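Local coordinates for protein putative transcriptional regulator (Methanosarcina mazei, PDB 3R0A) that probably binds DNA and regulates transcription as a disulfide-linked dimer of winged helix-turn-helix subunits, at residues B[43-48]-B[57-62]; B[30-35]-B[69-74]; B[19-24]-B[105-110]. All blocks are in the same frame, centred on the assembly; numbering follows the deposited sequence.

Contact 1 of 3, residues B[43-48]-B[57-62]; sequences IDTDAL and STVQRS
T45 OG1 donates a short hydrogen bond of 2.6 Å to Q60 OE1, the polar link between helix 45-51 and helix 56-68. The hydroxyl does not meet the amide oxygen in its plane: the donor stands above the carbonyl plane, 49° out of it, at a C=O...donor angle of 123°. T45 OG1 is set between its own backbone N and carbonyl carbon (chi1 54°), while CG2 lies beside the backbone N and rests against the same amide, 3.6 Å from Q60 CD. The glutamine chain bends at chi2, which brings its amide back to the threonine; the two side chains cross at roughly a right angle. Helix 45-51 and helix 56-68 are the two helices of the helix-turn-helix, and in the winged-helix fold helix 56-68 occupies the position of the recognition helix, which probably meets DNA. Deeper in, the packing is apolar. V59 CG1 lies against the first turn of the other helix, touching L48 CB at 3.9 Å and L48 CD2 at 4.0 Å, with T45 O also beside it at 3.9 Å. T45 further packs on V63, one turn on along helix 56-68. The start of helix 45-51 is fixed by D44, its N-cap: D44 OD1 takes the N-H of A47, 2.6 Å from A47 N, met almost end-on to the C-O bond, and the cap's side chain leans on V85 and I87 of strand 84-90. Just before it, I43 shares backbone hydrogen bonds with Y88 of that strand.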
ATOM      1  N   ILE B  43      -3.383  25.707  22.716  1.00 57.73           N
ATOM      2  CA  ILE B  43      -3.486  26.868  21.842  1.00 58.84           C
ATOM      3  C   ILE B  43      -4.937  26.993  21.400  1.00 59.78           C
ATOM      4  O   ILE B  43      -5.687  26.002  21.380  1.00 59.62           O
ATOM      5  CB  ILE B  43      -2.508  26.752  20.620  1.00 58.86           C
ATOM      6  CG1 ILE B  43      -1.105  26.309  21.089  1.00 58.39           C
ATOM      7  CG2 ILE B  43      -2.428  28.068  19.826  1.00 58.64           C
ATOM      8  CD1 ILE B  43      -0.239  25.641  20.007  1.00 56.88           C
ATOM      9  N   ASP B  44      -5.345  28.219  21.099  1.00 60.98           N
ATOM     10  CA  ASP B  44      -6.659  28.449  20.522  1.00 62.48           C
ATOM     11  C   ASP B  44      -6.524  28.903  19.080  1.00 62.99           C
ATOM     12  O   ASP B  44      -5.429  29.214  18.603  1.00 62.89           O
ATOM     13  CB  ASP B  44      -7.480  29.442  21.352  1.00 62.85           C
ATOM     14  CG  ASP B  44      -6.726  30.715  21.652  1.00 64.33           C
ATOM     15  OD1 ASP B  44      -6.265  31.382  20.698  1.00 66.87           O
ATOM     16  OD2 ASP B  44      -6.598  31.049  22.847  1.00 65.25           O
ATOM     17  N   THR B  45      -7.653  28.924  18.390  1.00 64.10           N
ATOM     18  CA  THR B  45      -7.688  29.234  16.969  1.00 65.29           C
ATOM     19  C   THR B  45      -7.378  30.700  16.659  1.00 66.34           C
ATOM     20  O   THR B  45      -6.820  31.001  15.595  1.00 66.46           O
ATOM     21  CB  THR B  45      -9.027  28.848  16.371  1.00 64.90           C
ATOM     22  OG1 THR B  45     -10.073  29.478  17.122  1.00 65.02           O
ATOM     23  CG2 THR B  45      -9.189  27.341  16.441  1.00 64.65           C
ATOM     24  N   ASP B  46      -7.737  31.601  17.581  1.00 67.33           N
ATOM     25  CA  ASP B  46      -7.338  32.999  17.467  1.00 68.40           C
ATOM     26  C   ASP B  46      -5.814  33.145  17.569  1.00 68.60           C
ATOM     27  O   ASP B  46      -5.185  33.766  16.707  1.00 68.61           O
ATOM     28  CB  ASP B  46      -8.055  33.861  18.510  1.00 68.76           C
ATOM     29  CG  ASP B  46      -9.473  34.236  18.093  1.00 70.83           C
ATOM     30  OD1 ASP B  46     -10.250  34.662  18.975  1.00 72.88           O
ATOM     31  OD2 ASP B  46      -9.827  34.116  16.892  1.00 72.91           O
ATOM     32  N   ALA B  47      -5.222  32.549  18.604  1.00 68.98           N
ATOM     33  CA  ALA B  47      -3.768  32.547  18.768  1.00 69.53           C
ATOM     34  C   ALA B  47      -3.062  31.926  17.558  1.00 70.10           C
ATOM     35  O   ALA B  47      -2.064  32.449  17.060  1.00 70.20           O
ATOM     36  CB  ALA B  47      -3.385  31.805  20.052  1.00 69.73           C
ATOM     37  N   LEU B  48      -3.600  30.806  17.087  1.00 70.59           N
ATOM     38  CA  LEU B  48      -2.998  30.047  16.012  1.00 71.09           C
ATOM     39  C   LEU B  48      -3.089  30.790  14.696  1.00 72.03           C
ATOM     40  O   LEU B  48      -2.203  30.674  13.843  1.00 71.99           O
ATOM     41  CB  LEU B  48      -3.721  28.715  15.892  1.00 71.22           C
ATOM     42  CG  LEU B  48      -2.998  27.463  15.431  1.00 69.85           C
ATOM     43  CD1 LEU B  48      -1.678  27.273  16.157  1.00 68.62           C
ATOM     44  CD2 LEU B  48      -3.936  26.317  15.710  1.00 68.87           C
ATOM     45  N   SER B  57     -11.105  31.472  10.023  1.00 69.88           N
ATOM     46  CA  SER B  57     -12.094  30.554   9.491  1.00 68.38           C
ATOM     47  C   SER B  57     -11.467  29.268   8.986  1.00 67.42           C
ATOM     48  O   SER B  57     -11.997  28.188   9.254  1.00 67.35           O
ATOM     49  CB  SER B  57     -12.930  31.216   8.392  1.00 68.51           C
ATOM     50  OG  SER B  57     -12.106  31.769   7.386  1.00 68.58           O
ATOM     51  N   THR B  58     -10.353  29.373   8.256  1.00 66.04           N
ATOM     52  CA  THR B  58      -9.670  28.175   7.772  1.00 64.49           C
ATOM     53  C   THR B  58      -8.964  27.432   8.903  1.00 63.19           C
ATOM     54  O   THR B  58      -8.970  26.199   8.922  1.00 63.43           O
ATOM     55  CB  THR B  58      -8.709  28.419   6.578  1.00 64.53           C
ATOM     56  OG1 THR B  58      -7.691  29.353   6.933  1.00 64.76           O
ATOM     57  CG2 THR B  58      -9.474  28.927   5.373  1.00 65.33           C
ATOM     58  N   VAL B  59      -8.390  28.179   9.850  1.00 61.27           N
ATOM     59  CA  VAL B  59      -7.768  27.581  11.044  1.00 59.25           C
ATOM     60  C   VAL B  59      -8.808  26.831  11.888  1.00 57.99           C
ATOM     61  O   VAL B  59      -8.527  25.753  12.414  1.00 58.00           O
ATOM     62  CB  VAL B  59      -7.022  28.640  11.900  1.00 59.31           C
ATOM     63  CG1 VAL B  59      -6.439  28.029  13.153  1.00 58.22           C
ATOM     64  CG2 VAL B  59      -5.910  29.276  11.101  1.00 59.59           C
ATOM     65  N   GLN B  60     -10.013  27.394  11.992  1.00 56.38           N
ATOM     66  CA  GLN B  60     -11.134  26.738  12.683  1.00 55.15           C
ATOM     67  C   GLN B  60     -11.550  25.445  11.994  1.00 53.52           C
ATOM     68  O   GLN B  60     -11.937  24.478  12.635  1.00 53.67           O
ATOM     69  CB  GLN B  60     -12.346  27.670  12.782  1.00 54.83           C
ATOM     70  CG  GLN B  60     -12.333  28.591  13.985  1.00 56.76           C
ATOM     71  CD  GLN B  60     -12.559  27.881  15.339  1.00 59.62           C
ATOM     72  OE1 GLN B  60     -12.392  28.506  16.392  1.00 62.71           O
ATOM     73  NE2 GLN B  60     -12.944  26.591  15.318  1.00 58.21           N
ATOM     74  N   ARG B  61     -11.466  25.457  10.679  1.00 51.69           N
ATOM     75  CA  ARG B  61     -11.870  24.353   9.864  1.00 50.82           C
ATOM     76  C   ARG B  61     -10.896  23.176  10.034  1.00 49.59           C
ATOM     77  O   ARG B  61     -11.324  22.032  10.168  1.00 49.38           O
ATOM     78  CB  ARG B  61     -11.912  24.825   8.408  1.00 51.37           C
ATOM     79  CG  ARG B  61     -12.932  24.127   7.539  1.00 54.87           C
ATOM     80  CD  ARG B  61     -12.741  24.468   6.043  1.00 59.79           C
ATOM     81  NE  ARG B  61     -12.899  25.898   5.733  1.00 61.42           N
ATOM     82  CZ  ARG B  61     -13.989  26.628   5.991  1.00 62.74           C
ATOM     83  NH1 ARG B  61     -15.044  26.101   6.604  1.00 62.42           N
ATOM     84  NH2 ARG B  61     -14.008  27.917   5.661  1.00 64.53           N
ATOM     85  N   SER B  62      -9.591  23.462  10.033  1.00 47.98           N
ATOM     86  CA  SER B  62      -8.562  22.426  10.172  1.00 46.62           C
ATOM     87  C   SER B  62      -8.696  21.796  11.529  1.00 45.92           C
ATOM     88  O   SER B  62      -8.640  20.576  11.674  1.00 44.65           O
ATOM     89  CB  SER B  62      -7.158  23.025  10.052  1.00 46.96           C
ATOM     90  OG  SER B  62      -7.062  23.933   8.963  1.00 46.23           O
TER

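Contact 2 of 3, residues B[30-35]-B[69-74]; sequences NVMKSF and KEILQR
An apolar core contact joins F35 and M32 of helix 26-37 to I71 and L72, where the chain leaves helix 56-68 and enters strand 72-78; all four residues are buried. Its centre is a CH-pi interaction: L72 CD1 sits 3.5 Å from the centroid of the F35 ring, only 10° off the ring normal, so the methyl lies squarely over one face. The second methyl is displaced toward the rim, with L72 CD2 3.8 Å from F35 CE1, and the two side chains cross at about a right angle. F35 CG is anti to the carbonyl carbon (chi1 -86°), which sends the ring away from its helix toward the strand, and V31 CG1, one turn earlier, meets the ring edge in its plane. This is the core of a winged helix, in which helix 26-37, the first of the three helices of the bundle (26-37, 45-51, 56-68), rests on the start of the two-stranded wing. Y88 and I90 of strand 84-90 and V63 of helix 56-68 also pack on the phenylalanine, while L72 reaches V63 and L66 from the strand side. With an alanine at F35, the methyls of L72 would probably lose the aromatic face they rest on, and a gap would open between helix and wing. Beside this pair, the selenomethionine M32 runs extended to SE (chi1 -174°) and bends at chi3, ending beside I71; the fine placement of its CE is doubtful. E70, with positive phi, ends helix 56-68 in a Schellman motif and turns the chain so that I71 and L72 face helix 26-37. I71 is further tied to Y91 through the backbone.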
ATOM      1  N   ASN B  30      -0.201  21.809   7.805  1.00 43.28           N
ATOM      2  CA  ASN B  30       0.533  22.907   8.446  1.00 43.55           C
ATOM      3  C   ASN B  30      -0.022  23.316   9.811  1.00 43.32           C
ATOM      4  O   ASN B  30       0.726  23.712  10.691  1.00 43.24           O
ATOM      5  CB  ASN B  30       0.611  24.115   7.526  1.00 43.87           C
ATOM      6  CG  ASN B  30       1.755  24.008   6.527  1.00 45.43           C
ATOM      7  OD1 ASN B  30       1.799  24.738   5.540  1.00 48.82           O
ATOM      8  ND2 ASN B  30       2.690  23.099   6.784  1.00 47.61           N
ATOM      9  N   VAL B  31      -1.334  23.204   9.994  1.00 43.13           N
ATOM     10  CA  VAL B  31      -1.907  23.372  11.332  1.00 41.94           C
ATOM     11  C   VAL B  31      -1.512  22.197  12.219  1.00 42.02           C
ATOM     12  O   VAL B  31      -1.081  22.408  13.336  1.00 41.30           O
ATOM     13  CB  VAL B  31      -3.427  23.601  11.307  1.00 41.60           C
ATOM     14  CG1 VAL B  31      -4.058  23.267  12.644  1.00 39.90           C
ATOM     15  CG2 VAL B  31      -3.754  25.037  10.853  1.00 40.76           C
HETATM   16  N   MSE B  32      -1.643  20.968  11.730  1.00 42.81           N
HETATM   17  CA  MSE B  32      -1.190  19.827  12.524  1.00 43.75           C
HETATM   18  C   MSE B  32       0.289  19.980  12.906  1.00 45.15           C
HETATM   19  O   MSE B  32       0.648  19.675  14.052  1.00 44.91           O
HETATM   20  CB  MSE B  32      -1.375  18.515  11.774  1.00 43.66           C
HETATM   21  CG  MSE B  32      -1.058  17.252  12.588  1.00 41.62           C
HETATM   22 SE   MSE B  32      -1.481  15.752  11.432  1.00 38.95          SE
HETATM   23  CE  MSE B  32      -2.078  14.497  12.702  1.00 35.22           C
ATOM     24  N   LYS B  33       1.117  20.441  11.948  1.00 46.46           N
ATOM     25  CA  LYS B  33       2.576  20.622  12.149  1.00 48.18           C
ATOM     26  C   LYS B  33       2.798  21.648  13.266  1.00 49.18           C
ATOM     27  O   LYS B  33       3.642  21.436  14.140  1.00 49.88           O
ATOM     28  CB  LYS B  33       3.315  21.115  10.884  1.00 48.14           C
ATOM     29  CG  LYS B  33       3.220  20.265   9.616  1.00 50.30           C
ATOM     30  CD  LYS B  33       4.243  19.131   9.512  1.00 53.04           C
ATOM     31  CE  LYS B  33       5.461  19.489   8.646  1.00 53.65           C
ATOM     32  NZ  LYS B  33       5.089  20.157   7.362  1.00 53.57           N
ATOM     33  N   SER B  34       2.024  22.740  13.225  1.00 49.25           N
ATOM     34  CA  SER B  34       2.044  23.769  14.254  1.00 49.87           C
ATOM     35  C   SER B  34       1.848  23.253  15.682  1.00 49.69           C
ATOM     36  O   SER B  34       2.497  23.732  16.619  1.00 49.58           O
ATOM     37  CB  SER B  34       0.984  24.814  13.957  1.00 49.85           C
ATOM     38  OG  SER B  34       1.598  26.015  13.534  1.00 53.23           O
ATOM     39  N   PHE B  35       0.927  22.303  15.839  1.00 49.36           N
ATOM     40  CA  PHE B  35       0.671  21.683  17.125  1.00 48.76           C
ATOM     41  C   PHE B  35       1.854  20.789  17.474  1.00 48.96           C
ATOM     42  O   PHE B  35       2.347  20.812  18.606  1.00 47.23           O
ATOM     43  CB  PHE B  35      -0.609  20.851  17.084  1.00 48.28           C
ATOM     44  CG  PHE B  35      -1.864  21.627  17.359  1.00 48.55           C
ATOM     45  CD1 PHE B  35      -2.694  22.021  16.321  1.00 48.96           C
ATOM     46  CD2 PHE B  35      -2.235  21.956  18.662  1.00 48.02           C
ATOM     47  CE1 PHE B  35      -3.888  22.729  16.589  1.00 49.86           C
ATOM     48  CE2 PHE B  35      -3.418  22.655  18.929  1.00 45.82           C
ATOM     49  CZ  PHE B  35      -4.237  23.050  17.895  1.00 45.49           C
ATOM     50  N   LYS B  69     -11.108  13.840  13.912  1.00 46.15           N
ATOM     51  CA  LYS B  69     -10.297  12.699  13.522  1.00 45.18           C
ATOM     52  C   LYS B  69      -9.446  12.169  14.666  1.00 45.29           C
ATOM     53  O   LYS B  69      -8.650  11.255  14.467  1.00 45.23           O
ATOM     54  CB  LYS B  69      -9.430  13.048  12.316  1.00 45.21           C
ATOM     55  CG  LYS B  69     -10.250  13.143  11.039  1.00 44.30           C
ATOM     56  CD  LYS B  69      -9.406  13.243   9.817  1.00 41.04           C
ATOM     57  CE  LYS B  69     -10.275  13.416   8.572  1.00 38.46           C
ATOM     58  NZ  LYS B  69     -10.751  12.087   8.046  1.00 41.44           N
ATOM     59  N   GLU B  70      -9.633  12.749  15.857  1.00 44.25           N
ATOM     60  CA  GLU B  70      -8.948  12.349  17.103  1.00 43.58           C
ATOM     61  C   GLU B  70      -7.452  12.621  17.105  1.00 42.34           C
ATOM     62  O   GLU B  70      -6.691  11.975  17.829  1.00 40.98           O
ATOM     63  CB  GLU B  70      -9.221  10.897  17.504  1.00 43.91           C
ATOM     64  CG  GLU B  70     -10.572  10.340  17.056  1.00 49.02           C
ATOM     65  CD  GLU B  70     -11.681  10.432  18.080  1.00 54.72           C
ATOM     66  OE1 GLU B  70     -11.527  11.159  19.093  1.00 56.25           O
ATOM     67  OE2 GLU B  70     -12.730   9.762  17.847  1.00 59.28           O
ATOM     68  N   ILE B  71      -7.027  13.583  16.297  1.00 41.71           N
ATOM     69  CA  ILE B  71      -5.623  14.019  16.312  1.00 40.98           C
ATOM     70  C   ILE B  71      -5.393  15.055  17.438  1.00 41.55           C
ATOM     71  O   ILE B  71      -4.256  15.268  17.885  1.00 42.02           O
ATOM     72  CB  ILE B  71      -5.232  14.688  14.992  1.00 40.55           C
ATOM     73  CG1 ILE B  71      -5.422  13.743  13.791  1.00 39.65           C
ATOM     74  CG2 ILE B  71      -3.827  15.348  15.112  1.00 38.67           C
ATOM     75  CD1 ILE B  71      -5.003  12.260  13.991  1.00 39.45           C
ATOM     76  N   LEU B  72      -6.475  15.691  17.888  1.00 40.49           N
ATOM     77  CA  LEU B  72      -6.370  16.854  18.751  1.00 39.98           C
ATOM     78  C   LEU B  72      -7.262  16.612  19.955  1.00 39.97           C
ATOM     79  O   LEU B  72      -8.377  16.132  19.814  1.00 39.94           O
ATOM     80  CB  LEU B  72      -6.855  18.077  17.982  1.00 39.04           C
ATOM     81  CG  LEU B  72      -6.026  19.326  17.792  1.00 39.88           C
ATOM     82  CD1 LEU B  72      -4.521  19.126  17.378  1.00 39.88           C
ATOM     83  CD2 LEU B  72      -6.743  20.218  16.791  1.00 38.86           C
ATOM     84  N   GLN B  73      -6.735  16.892  21.138  1.00 40.54           N
ATOM     85  CA  GLN B  73      -7.512  16.979  22.365  1.00 41.25           C
ATOM     86  C   GLN B  73      -8.101  18.388  22.472  1.00 41.05           C
ATOM     87  O   GLN B  73      -7.438  19.367  22.110  1.00 40.43           O
ATOM     88  CB  GLN B  73      -6.581  16.713  23.565  1.00 41.32           C
ATOM     89  CG  GLN B  73      -7.254  16.732  24.940  1.00 41.72           C
ATOM     90  CD  GLN B  73      -6.351  16.193  26.065  1.00 42.72           C
ATOM     91  OE1 GLN B  73      -5.193  15.819  25.842  1.00 43.28           O
ATOM     92  NE2 GLN B  73      -6.889  16.158  27.277  1.00 42.94           N
ATOM     93  N   ARG B  74      -9.321  18.487  22.993  1.00 41.31           N
ATOM     94  CA  ARG B  74      -9.971  19.790  23.147  1.00 41.99           C
ATOM     95  C   ARG B  74     -10.411  20.072  24.584  1.00 42.18           C
ATOM     96  O   ARG B  74     -11.159  19.311  25.167  1.00 41.88           O
ATOM     97  CB  ARG B  74     -11.186  19.926  22.188  1.00 41.61           C
ATOM     98  CG  ARG B  74     -11.833  21.332  22.185  1.00 40.41           C
ATOM     99  CD  ARG B  74     -13.135  21.368  21.388  1.00 37.13           C
ATOM    100  NE  ARG B  74     -14.206  20.644  22.060  1.00 35.75           N
ATOM    101  CZ  ARG B  74     -15.349  20.287  21.485  1.00 39.65           C
ATOM    102  NH1 ARG B  74     -15.592  20.600  20.209  1.00 42.41           N
ATOM    103  NH2 ARG B  74     -16.259  19.616  22.175  1.00 38.39           N
TER

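Contact 3 of 3, residues B[19-24]-B[105-110]; sequences KCALNL and QSWADR
W107 presents the outer side of its six-membered ring to helix 14-22: A21 N lies at the ring edge, in its plane, while C20 SG and A21 CA approach obliquely. F7 of the second subunit meets the same indole in an edge-to-face ring pair. The setting is a dimer interface of winged-helix subunits, where the N-terminal helix 14-22 packs on the long C-terminal helix 93-119 and parts of both subunits converge on the tryptophan. The indole bridges the distance between the helices, the CA atoms of A21 and W107 being 9.3 Å apart. With CG anti to the carbonyl carbon (chi1 -67°), the ring projects from its helix, and W107 CZ2 reaches A21 CA at 3.6 Å. W107 CH2 and CZ2 both rest against A21 CB, each 3.8 Å from it. On C20 the sulfur is anti to the backbone N (chi1 -174°), which places C20 SG 3.7 Å from W107 CZ2; this is a Cys sulfur-aromatic contact, with the sulfur 49° off the ring normal. That sulfur is also bonded to C9 of the second subunit in an interchain disulfide, so the tryptophan packs beside the covalent link between the chains, with A8 of the second subunit touching both C20 and W107. Along helix 93-119, Q105 NE2 bonds D109 OD1 at 3.1 Å from above the carboxylate plane, and Q105 OE1 accepts from Q105 NE2 of the second subunit. Helix 14-22 closes in a Schellman motif at N23, whose positive phi lets L24 N reach back to K19 O at 2.8 Å.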
ATOM      1  N   LYS B  19      -1.180  13.195   4.263  1.00 35.46           N
ATOM      2  CA  LYS B  19      -2.363  13.940   3.821  1.00 36.11           C
ATOM      3  C   LYS B  19      -3.483  13.049   3.267  1.00 35.40           C
ATOM      4  O   LYS B  19      -4.659  13.320   3.519  1.00 36.05           O
ATOM      5  CB  LYS B  19      -2.021  15.100   2.901  1.00 36.48           C
ATOM      6  CG  LYS B  19      -1.316  16.250   3.683  1.00 38.51           C
ATOM      7  CD  LYS B  19      -1.185  17.538   2.860  1.00 40.86           C
ATOM      8  CE  LYS B  19      -0.383  17.370   1.565  1.00 40.15           C
ATOM      9  NZ  LYS B  19      -0.877  18.435   0.584  1.00 41.42           N
ATOM     10  N   CYS B  20      -3.106  11.959   2.595  1.00 33.81           N
ATOM     11  CA  CYS B  20      -4.061  10.986   2.047  1.00 33.17           C
ATOM     12  C   CYS B  20      -4.826  10.298   3.155  1.00 32.08           C
ATOM     13  O   CYS B  20      -6.043  10.218   3.135  1.00 31.89           O
ATOM     14  CB  CYS B  20      -3.343   9.921   1.217  1.00 31.80           C
ATOM     15  SG  CYS B  20      -4.421   8.768   0.336  1.00 32.97           S
ATOM     16  N   ALA B  21      -4.089   9.805   4.129  1.00 31.72           N
ATOM     17  CA  ALA B  21      -4.655   8.970   5.132  1.00 31.27           C
ATOM     18  C   ALA B  21      -5.653   9.756   6.020  1.00 31.83           C
ATOM     19  O   ALA B  21      -6.732   9.255   6.385  1.00 32.83           O
ATOM     20  CB  ALA B  21      -3.546   8.339   5.933  1.00 30.73           C
ATOM     21  N   LEU B  22      -5.315  11.001   6.302  1.00 30.79           N
ATOM     22  CA  LEU B  22      -6.030  11.780   7.269  1.00 30.48           C
ATOM     23  C   LEU B  22      -6.884  12.806   6.531  1.00 31.19           C
ATOM     24  O   LEU B  22      -7.566  13.627   7.154  1.00 31.08           O
ATOM     25  CB  LEU B  22      -5.019  12.449   8.224  1.00 29.85           C
ATOM     26  CG  LEU B  22      -4.222  11.534   9.168  1.00 28.48           C
ATOM     27  CD1 LEU B  22      -3.290  12.342  10.037  1.00 28.33           C
ATOM     28  CD2 LEU B  22      -5.150  10.719  10.043  1.00 28.20           C
ATOM     29  N   ASN B  23      -6.829  12.748   5.203  1.00 32.25           N
ATOM     30  CA  ASN B  23      -7.591  13.635   4.332  1.00 33.63           C
ATOM     31  C   ASN B  23      -7.366  15.099   4.656  1.00 34.74           C
ATOM     32  O   ASN B  23      -8.315  15.844   4.892  1.00 34.85           O
ATOM     33  CB  ASN B  23      -9.087  13.304   4.374  1.00 34.32           C
ATOM     34  CG  ASN B  23      -9.841  13.970   3.257  1.00 35.45           C
ATOM     35  OD1 ASN B  23      -9.305  14.149   2.132  1.00 35.82           O
ATOM     36  ND2 ASN B  23     -11.072  14.392   3.551  1.00 34.91           N
ATOM     37  N   LEU B  24      -6.095  15.502   4.644  1.00 35.59           N
ATOM     38  CA  LEU B  24      -5.675  16.847   5.023  1.00 36.29           C
ATOM     39  C   LEU B  24      -5.355  17.714   3.805  1.00 37.51           C
ATOM     40  O   LEU B  24      -4.664  17.281   2.892  1.00 37.65           O
ATOM     41  CB  LEU B  24      -4.411  16.760   5.913  1.00 35.30           C
ATOM     42  CG  LEU B  24      -4.440  15.862   7.153  1.00 33.19           C
ATOM     43  CD1 LEU B  24      -3.184  15.918   8.006  1.00 32.08           C
ATOM     44  CD2 LEU B  24      -5.592  16.226   8.040  1.00 35.45           C
ATOM     45  N   GLN B 105      -3.275   0.048   7.124  1.00 34.84           N
ATOM     46  CA  GLN B 105      -3.623  -1.354   7.153  1.00 34.55           C
ATOM     47  C   GLN B 105      -4.844  -1.622   6.244  1.00 34.89           C
ATOM     48  O   GLN B 105      -4.837  -2.580   5.436  1.00 34.47           O
ATOM     49  CB  GLN B 105      -3.871  -1.816   8.608  1.00 34.00           C
ATOM     50  CG  GLN B 105      -4.074  -3.315   8.788  1.00 34.06           C
ATOM     51  CD  GLN B 105      -3.011  -4.105   8.042  1.00 33.23           C
ATOM     52  OE1 GLN B 105      -1.818  -3.797   8.165  1.00 31.76           O
ATOM     53  NE2 GLN B 105      -3.443  -5.086   7.218  1.00 30.00           N
ATOM     54  N   SER B 106      -5.884  -0.781   6.377  1.00 35.06           N
ATOM     55  CA  SER B 106      -7.127  -0.969   5.597  1.00 35.19           C
ATOM     56  C   SER B 106      -6.900  -0.819   4.107  1.00 34.61           C
ATOM     57  O   SER B 106      -7.568  -1.477   3.317  1.00 35.62           O
ATOM     58  CB  SER B 106      -8.283  -0.080   6.084  1.00 35.04           C
ATOM     59  OG  SER B 106      -8.144   1.257   5.619  1.00 36.25           O
ATOM     60  N   TRP B 107      -5.937   0.014   3.721  1.00 34.76           N
ATOM     61  CA  TRP B 107      -5.549   0.145   2.304  1.00 34.49           C
ATOM     62  C   TRP B 107      -5.001  -1.185   1.813  1.00 34.42           C
ATOM     63  O   TRP B 107      -5.345  -1.656   0.718  1.00 33.87           O
ATOM     64  CB  TRP B 107      -4.448   1.175   2.141  1.00 34.76           C
ATOM     65  CG  TRP B 107      -4.807   2.602   2.427  1.00 34.81           C
ATOM     66  CD1 TRP B 107      -6.067   3.136   2.569  1.00 35.09           C
ATOM     67  CD2 TRP B 107      -3.892   3.694   2.547  1.00 33.55           C
ATOM     68  NE1 TRP B 107      -5.985   4.484   2.803  1.00 36.56           N
ATOM     69  CE2 TRP B 107      -4.661   4.857   2.787  1.00 36.17           C
ATOM     70  CE3 TRP B 107      -2.499   3.806   2.460  1.00 34.47           C
ATOM     71  CZ2 TRP B 107      -4.079   6.117   2.955  1.00 34.46           C
ATOM     72  CZ3 TRP B 107      -1.914   5.063   2.644  1.00 35.43           C
ATOM     73  CH2 TRP B 107      -2.713   6.206   2.863  1.00 34.44           C
ATOM     74  N   ALA B 108      -4.149  -1.791   2.631  1.00 34.41           N
ATOM     75  CA  ALA B 108      -3.571  -3.105   2.309  1.00 35.51           C
ATOM     76  C   ALA B 108      -4.636  -4.199   2.225  1.00 35.85           C
ATOM     77  O   ALA B 108      -4.552  -5.063   1.350  1.00 34.04           O
ATOM     78  CB  ALA B 108      -2.499  -3.494   3.312  1.00 35.02           C
ATOM     79  N   ASP B 109      -5.613  -4.166   3.146  1.00 37.07           N
ATOM     80  CA  ASP B 109      -6.753  -5.087   3.092  1.00 38.76           C
ATOM     81  C   ASP B 109      -7.555  -4.924   1.821  1.00 39.52           C
ATOM     82  O   ASP B 109      -7.894  -5.934   1.199  1.00 39.37           O
ATOM     83  CB  ASP B 109      -7.729  -4.869   4.238  1.00 39.23           C
ATOM     84  CG  ASP B 109      -7.140  -5.148   5.578  1.00 40.48           C
ATOM     85  OD1 ASP B 109      -6.044  -5.753   5.670  1.00 44.12           O
ATOM     86  OD2 ASP B 109      -7.800  -4.753   6.553  1.00 40.43           O
ATOM     87  N   ARG B 110      -7.889  -3.679   1.446  1.00 41.28           N
ATOM     88  CA  ARG B 110      -8.707  -3.458   0.226  1.00 43.28           C
ATOM     89  C   ARG B 110      -8.007  -3.960  -1.012  1.00 43.95           C
ATOM     90  O   ARG B 110      -8.610  -4.683  -1.789  1.00 43.61           O
ATOM     91  CB  ARG B 110      -9.146  -2.010  -0.004  1.00 43.01           C
ATOM     92  CG  ARG B 110     -10.133  -1.908  -1.206  1.00 48.53           C
ATOM     93  CD  ARG B 110     -10.560  -0.481  -1.614  1.00 55.56           C
ATOM     94  NE  ARG B 110      -9.422   0.399  -1.891  1.00 60.00           N
ATOM     95  CZ  ARG B 110      -8.990   1.356  -1.064  1.00 63.29           C
ATOM     96  NH1 ARG B 110      -9.606   1.582   0.095  1.00 63.79           N
ATOM     97  NH2 ARG B 110      -7.938   2.097  -1.400  1.00 64.93           N
TER

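The three contacts lie one within another along the chain: the span closed by contact 3 encloses that of contact 2, which encloses contact 1. Contacts 1 and 2 have centres about 10 Å apart. Contact 1 uses helix 56-68, and contact 2 the strand 72-78 that follows it; helix 26-37 likewise precedes helix 45-51. They meet where L48 CD2 lies 3.7 Å from F35 CE1, forming one winged-helix core. Contact 3 is about 18 Å from contact 2, centre to centre, and about 25 Å from contact 1, on the opposite side of the chain's centre. M32 SE packs on L24 CD1, just past helix 14-22. The probable DNA-binding unit is thus continuous with the dimer interface.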